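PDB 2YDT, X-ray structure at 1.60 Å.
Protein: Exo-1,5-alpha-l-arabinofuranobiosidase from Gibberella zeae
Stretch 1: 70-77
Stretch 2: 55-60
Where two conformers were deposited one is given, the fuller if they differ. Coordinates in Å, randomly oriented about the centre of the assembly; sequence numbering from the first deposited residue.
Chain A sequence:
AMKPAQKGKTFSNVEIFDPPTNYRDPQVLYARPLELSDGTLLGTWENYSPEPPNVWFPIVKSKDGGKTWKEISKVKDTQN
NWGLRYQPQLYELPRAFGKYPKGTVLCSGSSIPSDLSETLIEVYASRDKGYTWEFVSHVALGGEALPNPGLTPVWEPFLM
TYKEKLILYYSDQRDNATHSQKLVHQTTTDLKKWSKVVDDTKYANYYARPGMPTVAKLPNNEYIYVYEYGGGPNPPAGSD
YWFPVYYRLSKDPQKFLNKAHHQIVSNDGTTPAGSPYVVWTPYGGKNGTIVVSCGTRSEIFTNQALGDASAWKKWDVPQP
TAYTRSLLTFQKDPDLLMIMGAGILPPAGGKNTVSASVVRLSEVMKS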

# COMPACT_ATOMS: atom_id res chain seq x y z
N LYS A 70 -3.27 -9.17 18.82
CA LYS A 70 -2.05 -9.20 19.57
C LYS A 70 -0.84 -9.44 18.72
O LYS A 70 -0.93 -10.08 17.68
CB LYS A 70 -2.12 -10.24 20.63
CG LYS A 70 -2.04 -11.59 20.20
CD LYS A 70 -1.60 -12.39 21.43
CE LYS A 70 -2.12 -13.79 21.39
NZ LYS A 70 -2.14 -14.37 20.03
N GLU A 71 0.30 -8.98 19.21
CA GLU A 71 1.52 -9.12 18.46
C GLU A 71 1.99 -10.55 18.58
O GLU A 71 2.06 -11.12 19.68
CB GLU A 71 2.60 -8.17 19.00
CG GLU A 71 3.91 -8.33 18.22
CD GLU A 71 4.97 -7.40 18.63
OE1 GLU A 71 6.05 -7.89 19.04
OE2 GLU A 71 4.75 -6.19 18.54
N ILE A 72 2.33 -11.14 17.45
CA ILE A 72 2.83 -12.50 17.40
C ILE A 72 4.29 -12.64 16.98
O ILE A 72 4.94 -13.64 17.28
CB ILE A 72 1.92 -13.41 16.51
CG1 ILE A 72 1.87 -13.00 15.04
CG2 ILE A 72 0.52 -13.51 17.13
CD1 ILE A 72 1.25 -14.10 14.11
N SER A 73 4.82 -11.62 16.31
CA SER A 73 6.19 -11.65 15.84
C SER A 73 6.64 -10.27 15.38
O SER A 73 5.85 -9.29 15.38
CB SER A 73 6.35 -12.64 14.67
OG SER A 73 5.63 -12.22 13.49
N LYS A 74 7.90 -10.23 14.98
CA LYS A 74 8.54 -9.05 14.42
C LYS A 74 9.33 -9.46 13.18
O LYS A 74 10.06 -10.45 13.21
CB LYS A 74 9.51 -8.42 15.42
CG LYS A 74 8.88 -8.03 16.77
CD LYS A 74 9.95 -7.46 17.69
CE LYS A 74 9.45 -7.13 19.07
NZ LYS A 74 10.62 -7.08 19.99
N VAL A 75 9.18 -8.71 12.09
CA VAL A 75 10.01 -8.89 10.93
C VAL A 75 11.24 -7.99 11.13
O VAL A 75 11.14 -6.76 11.21
CB VAL A 75 9.30 -8.53 9.60
CG1 VAL A 75 10.11 -9.15 8.42
CG2 VAL A 75 7.88 -9.01 9.59
N LYS A 76 12.41 -8.61 11.23
CA LYS A 76 13.68 -7.92 11.47
C LYS A 76 14.63 -7.99 10.28
O LYS A 76 14.62 -8.98 9.52
CB LYS A 76 14.39 -8.51 12.71
CG LYS A 76 13.61 -8.38 13.98
CD LYS A 76 14.44 -8.81 15.19
CE LYS A 76 13.65 -8.77 16.46
NZ LYS A 76 14.47 -9.25 17.67
N ASP A 77 15.46 -6.96 10.14
CA ASP A 77 16.53 -6.95 9.15
C ASP A 77 17.68 -7.86 9.69
O ASP A 77 18.34 -7.48 10.66
CB ASP A 77 17.04 -5.53 8.99
CG ASP A 77 18.30 -5.43 8.15
OD1 ASP A 77 18.64 -6.38 7.41
OD2 ASP A 77 18.90 -4.35 8.24
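Stretch 2 55-60: VWFPIV

Strand 57-60 runs antiparallel to strand 70-75, their N-to-C directions 131° apart and the axes approaching to 4.6 Å. Extended backbones place Val75 opposite Phe57, and there the N and O of each residue are satisfied: Phe57 N donates to Val75 O and Val75 N to Phe57 O, each at 2.9 Å. At the next hydrogen-bonded pair, Ile59 N donates to Ser73 O (2.9 Å), but a bulge alters the reply. Ile72, with psi near -21°, departs from the extended form; its N and that of Ser73 both point to Ile59 O, which accepts Ile72 N at 2.9 Å and Ser73 N weakly at 3.5 Å. Beyond the bulge Glu71 faces Val60, CA to CA 4.0 Å. Pro58, lacking an amide hydrogen, suits a non-hydrogen-bonded site opposite Lys74.

Branched aliphatic chains pack on the face of Val75 and Ile59, with Val75 CG2 3.7 Å from Ile59 CG1; Ser73 OG, 3.3 Å from Ile59 CB, is hydrogen-bonded elsewhere in the structure. Trp56 offers a flat surface to the long chain of Lys74, whose CD lies 3.5 Å from Trp56 NE1 and whose ammonium makes a cation-pi contact. Two waters extend the pairing: one accepts from Trp56 NE1 (2.8 Å) and donates to Glu71 OE2 (2.7 Å), while another links Val55 O (2.7 Å) to Asp77 N (2.9 Å).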

# COMPACT_ATOMS: atom_id res chain seq x y z
N VAL A 55 15.17 -0.75 14.00
CA VAL A 55 13.72 -0.84 13.80
C VAL A 55 13.30 -2.13 13.08
O VAL A 55 14.05 -2.74 12.31
CB VAL A 55 13.14 0.38 13.07
CG1 VAL A 55 13.27 1.65 13.97
CG2 VAL A 55 13.84 0.59 11.70
N TRP A 56 12.08 -2.55 13.36
CA TRP A 56 11.49 -3.78 12.82
C TRP A 56 10.04 -3.50 12.44
O TRP A 56 9.46 -2.48 12.86
CB TRP A 56 11.53 -4.90 13.85
CG TRP A 56 10.72 -4.59 15.08
CD1 TRP A 56 9.39 -4.88 15.29
CD2 TRP A 56 11.15 -3.87 16.25
NE1 TRP A 56 8.97 -4.36 16.48
CE2 TRP A 56 10.02 -3.73 17.09
CE3 TRP A 56 12.36 -3.31 16.64
CZ2 TRP A 56 10.10 -3.13 18.35
CZ3 TRP A 56 12.43 -2.66 17.87
CH2 TRP A 56 11.30 -2.58 18.71
N PHE A 57 9.44 -4.42 11.69
CA PHE A 57 8.01 -4.32 11.40
C PHE A 57 7.28 -5.24 12.38
O PHE A 57 7.40 -6.48 12.28
CB PHE A 57 7.69 -4.77 9.97
CG PHE A 57 8.32 -3.92 8.89
CD1 PHE A 57 8.33 -2.54 8.97
CD2 PHE A 57 8.75 -4.52 7.73
CE1 PHE A 57 8.87 -1.76 7.93
CE2 PHE A 57 9.28 -3.75 6.65
CZ PHE A 57 9.34 -2.36 6.79
N PRO A 58 6.44 -4.67 13.27
CA PRO A 58 5.61 -5.55 14.13
C PRO A 58 4.55 -6.33 13.32
O PRO A 58 4.02 -5.85 12.31
CB PRO A 58 4.92 -4.57 15.08
CG PRO A 58 5.62 -3.25 14.91
CD PRO A 58 6.16 -3.24 13.52
N ILE A 59 4.25 -7.55 13.76
CA ILE A 59 3.18 -8.35 13.17
C ILE A 59 2.15 -8.65 14.23
O ILE A 59 2.45 -9.36 15.20
CB ILE A 59 3.73 -9.66 12.55
CG1 ILE A 59 4.74 -9.29 11.45
CG2 ILE A 59 2.57 -10.56 12.00
CD1 ILE A 59 4.12 -8.72 10.13
N VAL A 60 0.95 -8.11 14.03
CA VAL A 60 -0.21 -8.40 14.88
C VAL A 60 -1.17 -9.35 14.20
O VAL A 60 -1.24 -9.43 12.98
CB VAL A 60 -0.94 -7.12 15.34
CG1 VAL A 60 -0.05 -6.31 16.27
CG2 VAL A 60 -1.39 -6.28 14.15
O HOH W 1 15.36 -5.15 12.46
O HOH W 2 6.79 -4.47 18.25